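Local coordinates for protein D-alanyl-lipoteichoic acid synthetase (PDB 3BMA) that probably takes part in the D-alanylation of lipoteichoic acid during cell-wall biogenesis, as a membrane-associated member of the DltD family with an SGNH-hydrolase-like fold, at residues C[320-325]-C[333-338]; C[284-289]-C[375-380]. The protein carries 1 engineered substitution. All coordinates share one frame; numbering follows the deposited sequence.

Contact 1: C[320-325]-C[333-338]; sequences KIRYQL and IADFSK
R322 and D335 form the polar half of this contact, a salt bridge between a helix and the end of an edge strand. R322 NH1 donates to D335 OD1 at 3.2 Å with an N-H...O angle of 159°. The carboxylate oxygen lies close to the guanidinium plane and is met on its anti lone pair, although the two planar groups are twisted 31° apart. The arginine chain, bent at chi3, turns its head toward the strand, while NH2 pairs with E326 one helical turn on; the guanidinium is thus held between two carboxylates. The other oxygen of D335, OD2, accepts from the backbone N of S337 at 3.0 Å, an Asx turn that fixes the carboxylate as the chain leaves the strand.

The apolar half centres on I333. Its CD1 lies over one face of the R322 guanidinium, 3.9 Å above the plane and toward the rim, and its CG2 is 4.1 Å from R322 NH1. The same CD1 meets L325 CD1 at 3.8 Å, deeper in the interface, where L325 also packs on F294 of the neighbouring strand.

Segment 320-325 of helix 311-326 runs nearly antiparallel to strand 333-335 (171°), and a short loop joins them: the closing half of a beta-alpha-beta crossover from the adjacent parallel strand 291-296, consistent with an SGNH-hydrolase-like fold.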
loop_
_atom_site.group_PDB
_atom_site.type_symbol
_atom_site.label_atom_id
_atom_site.label_comp_id
_atom_site.label_asym_id
_atom_site.label_seq_id
_atom_site.Cartn_x
_atom_site.Cartn_y
_atom_site.Cartn_z
ATOM N N LYS C 320 5.729 46.153 17.672
ATOM C CA LYS C 320 4.769 45.197 17.117
ATOM C C LYS C 320 5.285 43.760 17.229
ATOM O O LYS C 320 4.507 42.830 17.494
ATOM C CB LYS C 320 4.440 45.538 15.660
ATOM C CG LYS C 320 3.160 44.893 15.168
ATOM C CD LYS C 320 2.864 45.192 13.718
ATOM C CE LYS C 320 1.907 44.145 13.172
ATOM N NZ LYS C 320 1.348 44.490 11.843
ATOM N N ILE C 321 6.597 43.605 17.035
ATOM C CA ILE C 321 7.289 42.324 17.179
ATOM C C ILE C 321 7.279 41.864 18.639
ATOM O O ILE C 321 6.842 40.749 18.937
ATOM C CB ILE C 321 8.747 42.392 16.610
ATOM C CG1 ILE C 321 8.712 42.403 15.078
ATOM C CG2 ILE C 321 9.596 41.207 17.086
ATOM C CD1 ILE C 321 9.977 42.910 14.411
ATOM N N ARG C 322 7.731 42.747 19.533
ATOM C CA ARG C 322 7.803 42.476 20.968
ATOM C C ARG C 322 6.452 42.109 21.571
ATOM O O ARG C 322 6.388 41.259 22.451
ATOM C CB ARG C 322 8.405 43.665 21.714
ATOM C CG ARG C 322 9.925 43.821 21.572
ATOM C CD ARG C 322 10.441 44.881 22.539
ATOM N NE ARG C 322 10.382 44.414 23.924
ATOM C CZ ARG C 322 11.434 44.293 24.730
ATOM N NH1 ARG C 322 12.644 44.631 24.315
ATOM N NH2 ARG C 322 11.273 43.847 25.966
ATOM N N TYR C 323 5.379 42.732 21.089
ATOM C CA TYR C 323 4.036 42.405 21.562
ATOM C C TYR C 323 3.632 40.974 21.218
ATOM O O TYR C 323 3.077 40.273 22.058
ATOM C CB TYR C 323 2.990 43.391 21.041
ATOM C CG TYR C 323 1.591 43.075 21.529
ATOM C CD1 TYR C 323 1.218 43.333 22.852
ATOM C CD2 TYR C 323 0.644 42.503 20.676
ATOM C CE1 TYR C 323 -0.058 43.034 23.310
ATOM C CE2 TYR C 323 -0.638 42.199 21.126
ATOM C CZ TYR C 323 -0.982 42.470 22.441
ATOM O OH TYR C 323 -2.245 42.172 22.890
ATOM N N GLN C 324 3.923 40.551 19.988
ATOM C CA GLN C 324 3.635 39.188 19.533
ATOM C C GLN C 324 4.370 38.148 20.378
ATOM O O GLN C 324 3.805 37.113 20.734
ATOM C CB GLN C 324 4.000 39.027 18.056
ATOM C CG GLN C 324 3.452 37.748 17.420
ATOM C CD GLN C 324 3.633 37.696 15.913
ATOM O OE1 GLN C 324 4.182 38.616 15.300
ATOM N NE2 GLN C 324 3.166 36.612 15.308
ATOM N N LEU C 325 5.624 38.443 20.705
ATOM C CA LEU C 325 6.428 37.576 21.555
ATOM C C LEU C 325 5.926 37.584 22.999
ATOM O O LEU C 325 5.532 36.541 23.524
ATOM C CB LEU C 325 7.904 37.989 21.511
ATOM C CG LEU C 325 8.625 38.121 20.166
ATOM C CD1 LEU C 325 10.074 38.538 20.384
ATOM C CD2 LEU C 325 8.557 36.830 19.367
ATOM N N ILE C 333 14.208 38.616 25.294
ATOM C CA ILE C 333 14.437 39.428 24.101
ATOM C C ILE C 333 15.654 40.321 24.283
ATOM O O ILE C 333 15.646 41.231 25.117
ATOM C CB ILE C 333 13.218 40.328 23.770
ATOM C CG1 ILE C 333 11.927 39.513 23.696
ATOM C CG2 ILE C 333 13.456 41.091 22.475
ATOM C CD1 ILE C 333 10.678 40.352 23.696
ATOM N N ALA C 334 16.696 40.053 23.501
ATOM C CA ALA C 334 17.871 40.915 23.444
ATOM C C ALA C 334 17.682 41.971 22.349
ATOM O O ALA C 334 18.053 41.771 21.192
ATOM C CB ALA C 334 19.130 40.095 23.210
ATOM N N ASP C 335 17.087 43.093 22.744
ATOM C CA ASP C 335 16.727 44.181 21.844
ATOM C C ASP C 335 17.900 45.147 21.666
ATOM O O ASP C 335 18.346 45.783 22.621
ATOM C CB ASP C 335 15.510 44.910 22.420
ATOM C CG ASP C 335 14.843 45.848 21.429
ATOM O OD1 ASP C 335 13.665 46.192 21.663
ATOM O OD2 ASP C 335 15.474 46.243 20.428
ATOM N N PHE C 336 18.384 45.256 20.433
ATOM C CA PHE C 336 19.504 46.136 20.106
ATOM C C PHE C 336 19.117 47.197 19.088
ATOM O O PHE C 336 19.983 47.906 18.589
ATOM C CB PHE C 336 20.691 45.335 19.562
ATOM C CG PHE C 336 21.195 44.276 20.496
ATOM C CD1 PHE C 336 21.872 44.620 21.663
ATOM C CD2 PHE C 336 21.005 42.931 20.202
ATOM C CE1 PHE C 336 22.343 43.636 22.530
ATOM C CE2 PHE C 336 21.475 41.940 21.060
ATOM C CZ PHE C 336 22.144 42.295 22.227
ATOM N N SER C 337 17.818 47.316 18.807
ATOM C CA SER C 337 17.296 48.208 17.769
ATOM C C SER C 337 17.594 49.705 17.948
ATOM O O SER C 337 17.508 50.471 16.985
ATOM C CB SER C 337 15.787 48.014 17.626
ATOM O OG SER C 337 15.109 48.562 18.742
ATOM N N LYS C 338 17.922 50.119 19.171
ATOM C CA LYS C 338 18.299 51.512 19.446
ATOM C C LYS C 338 19.821 51.729 19.453
ATOM O O LYS C 338 20.292 52.843 19.691
ATOM C CB LYS C 338 17.678 51.997 20.764
ATOM C CG LYS C 338 16.174 52.253 20.701
ATOM C CD LYS C 338 15.621 52.611 22.077
ATOM C CE LYS C 338 14.129 52.911 22.030
ATOM N NZ LYS C 338 13.509 52.807 23.384
#

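Contact 2: C[284-289]-C[375-380]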
loop_
_atom_site.group_PDB
_atom_site.type_symbol
_atom_site.label_atom_id
_atom_site.label_comp_id
_atom_site.label_asym_id
_atom_site.label_seq_id
_atom_site.Cartn_x
_atom_site.Cartn_y
_atom_site.Cartn_z
ATOM N N GLN C 284 5.688 26.313 17.099
ATOM C CA GLN C 284 6.603 25.178 17.179
ATOM C C GLN C 284 7.438 25.223 18.460
ATOM O O GLN C 284 7.672 24.190 19.089
ATOM C CB GLN C 284 7.508 25.102 15.945
ATOM C CG GLN C 284 8.157 23.732 15.757
ATOM C CD GLN C 284 7.138 22.601 15.787
ATOM O OE1 GLN C 284 6.242 22.531 14.944
ATOM N NE2 GLN C 284 7.272 21.713 16.763
ATOM N N PHE C 285 7.854 26.429 18.846
ATOM C CA PHE C 285 8.578 26.652 20.099
ATOM C C PHE C 285 7.744 26.278 21.328
ATOM O O PHE C 285 8.275 25.764 22.312
ATOM C CB PHE C 285 9.041 28.111 20.206
ATOM C CG PHE C 285 10.247 28.447 19.357
ATOM C CD1 PHE C 285 10.932 27.459 18.640
ATOM C CD2 PHE C 285 10.724 29.754 19.308
ATOM C CE1 PHE C 285 12.056 27.777 17.881
ATOM C CE2 PHE C 285 11.850 30.080 18.551
ATOM C CZ PHE C 285 12.511 29.094 17.832
ATOM N N SER C 286 6.441 26.532 21.255
ATOM C CA SER C 286 5.515 26.194 22.329
ATOM C C SER C 286 5.258 24.692 22.422
ATOM O O SER C 286 5.238 24.131 23.520
ATOM C CB SER C 286 4.198 26.956 22.151
ATOM O OG SER C 286 3.246 26.602 23.141
ATOM N N LYS C 287 5.055 24.055 21.267
ATOM C CA LYS C 287 4.805 22.615 21.186
ATOM C C LYS C 287 6.018 21.799 21.620
ATOM O O LYS C 287 5.872 20.773 22.285
ATOM C CB LYS C 287 4.429 22.216 19.759
ATOM C CG LYS C 287 3.038 22.625 19.308
ATOM C CD LYS C 287 2.909 22.402 17.811
ATOM C CE LYS C 287 1.491 22.612 17.332
ATOM N NZ LYS C 287 1.346 22.224 15.904
ATOM N N SER C 288 7.208 22.266 21.242
ATOM C CA SER C 288 8.459 21.559 21.528
ATOM C C SER C 288 9.064 21.953 22.871
ATOM O O SER C 288 10.063 21.370 23.293
ATOM C CB SER C 288 9.484 21.801 20.415
ATOM O OG SER C 288 8.915 21.623 19.131
ATOM N N LYS C 289 8.444 22.935 23.528
ATOM C CA LYS C 289 8.903 23.498 24.807
ATOM C C LYS C 289 10.332 24.039 24.737
ATOM O O LYS C 289 11.133 23.796 25.644
ATOM C CB LYS C 289 8.779 22.488 25.969
ATOM C CG LYS C 289 7.403 21.873 26.164
ATOM C CD LYS C 289 7.359 21.069 27.452
ATOM C CE LYS C 289 6.139 20.164 27.501
ATOM N NZ LYS C 289 6.246 19.025 26.537
ATOM N N PRO C 375 9.098 28.485 29.940
ATOM C CA PRO C 375 7.862 28.725 30.686
ATOM C C PRO C 375 6.636 28.175 29.956
ATOM O O PRO C 375 6.766 27.560 28.897
ATOM C CB PRO C 375 7.790 30.252 30.740
ATOM C CG PRO C 375 8.468 30.685 29.503
ATOM C CD PRO C 375 9.623 29.735 29.360
ATOM N N THR C 376 5.458 28.392 30.526
ATOM C CA THR C 376 4.213 28.050 29.851
ATOM C C THR C 376 3.832 29.207 28.930
ATOM O O THR C 376 3.718 30.352 29.373
ATOM C CB THR C 376 3.075 27.758 30.861
ATOM O OG1 THR C 376 3.505 26.758 31.792
ATOM C CG2 THR C 376 1.820 27.267 30.142
ATOM N N TYR C 377 3.661 28.909 27.646
ATOM C CA TYR C 377 3.263 29.924 26.679
ATOM C C TYR C 377 1.751 29.919 26.476
ATOM O O TYR C 377 1.108 28.875 26.579
ATOM C CB TYR C 377 3.976 29.722 25.339
ATOM C CG TYR C 377 5.489 29.625 25.420
ATOM C CD1 TYR C 377 6.266 30.721 25.792
ATOM C CD2 TYR C 377 6.142 28.437 25.104
ATOM C CE1 TYR C 377 7.663 30.624 25.859
ATOM C CE2 TYR C 377 7.530 28.332 25.161
ATOM C CZ TYR C 377 8.281 29.428 25.536
ATOM O OH TYR C 377 9.651 29.317 25.596
ATOM N N HIS C 378 1.194 31.091 26.191
ATOM C CA HIS C 378 -0.234 31.226 25.931
ATOM C C HIS C 378 -0.449 31.773 24.520
ATOM O O HIS C 378 -0.476 32.989 24.303
ATOM C CB HIS C 378 -0.894 32.115 26.994
ATOM C CG HIS C 378 -0.829 31.547 28.380
ATOM N ND1 HIS C 378 0.297 31.637 29.170
ATOM C CD2 HIS C 378 -1.749 30.876 29.111
ATOM C CE1 HIS C 378 0.068 31.046 30.329
ATOM N NE2 HIS C 378 -1.168 30.577 30.320
ATOM N N LEU C 379 -0.596 30.855 23.565
ATOM C CA LEU C 379 -0.612 31.194 22.143
ATOM C C LEU C 379 -1.887 31.894 21.683
ATOM O O LEU C 379 -2.996 31.495 22.044
ATOM C CB LEU C 379 -0.370 29.948 21.282
ATOM C CG LEU C 379 1.006 29.273 21.309
ATOM C CD1 LEU C 379 0.960 27.988 20.494
ATOM C CD2 LEU C 379 2.111 30.189 20.797
ATOM N N ASN C 380 -1.707 32.943 20.886
ATOM C CA ASN C 380 -2.819 33.649 20.266
ATOM C C ASN C 380 -2.838 33.356 18.772
ATOM O O ASN C 380 -1.861 33.618 18.063
ATOM C CB ASN C 380 -2.730 35.156 20.536
ATOM C CG ASN C 380 -3.996 35.913 20.137
ATOM O OD1 ASN C 380 -3.947 37.111 19.866
ATOM N ND2 ASN C 380 -5.132 35.222 20.111
#
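S286, on the last turns of helix 274-287, packs against Y377 and L379, two side chains of an extended segment that both point at the helix. The contact is made by van der Waals packing. S286 meets Y377 with its backbone as much as with its side chain: its CA lies 3.6 Å from Y377 CD2, and its CB is 3.8 Å from the same ring atom. The OG, anti to the backbone N (chi1 177°), reaches out to L379, with CD1 at 3.8 Å.

Y377 lies obliquely against the helix backbone, and its CE2 comes to 3.9 Å from the carbonyl O of F285. The side chain leaves with CG anti to the carbonyl carbon (chi1 -53°), which carries the ring past S286 until its OH hydrogen-bonds to the backbone O of V290, just beyond the helix, while F330 stacks with the ring. The phenol is thus held at its far end, and P375 O sits over one face of its ring, 3.8 Å above the plane.

L379, two residues on, brings CG and CD1 against S286 and also touches Q279 and T283 of the same helix. H378 between them points away, as expected of alternating side chains in an extended chain. N380 N bonds to the side-chain OE1 of Q328, and H378 pairs with Q328 backbone to backbone.

The arrangement is that of a C-terminal extended segment laid along the last turns of helix 274-287 in an alpha/beta fold, packing on it with the alternate residues Y377 and L379.

In the fold
From the N terminus the chain builds three strands of the sheet and many helices before it reaches helix 274-287, whose end forms one half of contact 2, and then strand 291-296 of the parallel sheet. Helix 311-326 and edge strand 333-335 follow, and contact 1 closes the short loop between them. Helix 355-369 comes next, before segment 375-380 returns to helix 274-287 and completes contact 2. Contact 1 is therefore enclosed by the much longer loop of contact 2. Their centres lie 18 Å apart and their nearest atoms about 6 Å, without touching. L325 packs on L282, linking the two helices, while Q328 and F330, between the segments of contact 1, meet segment 375-380.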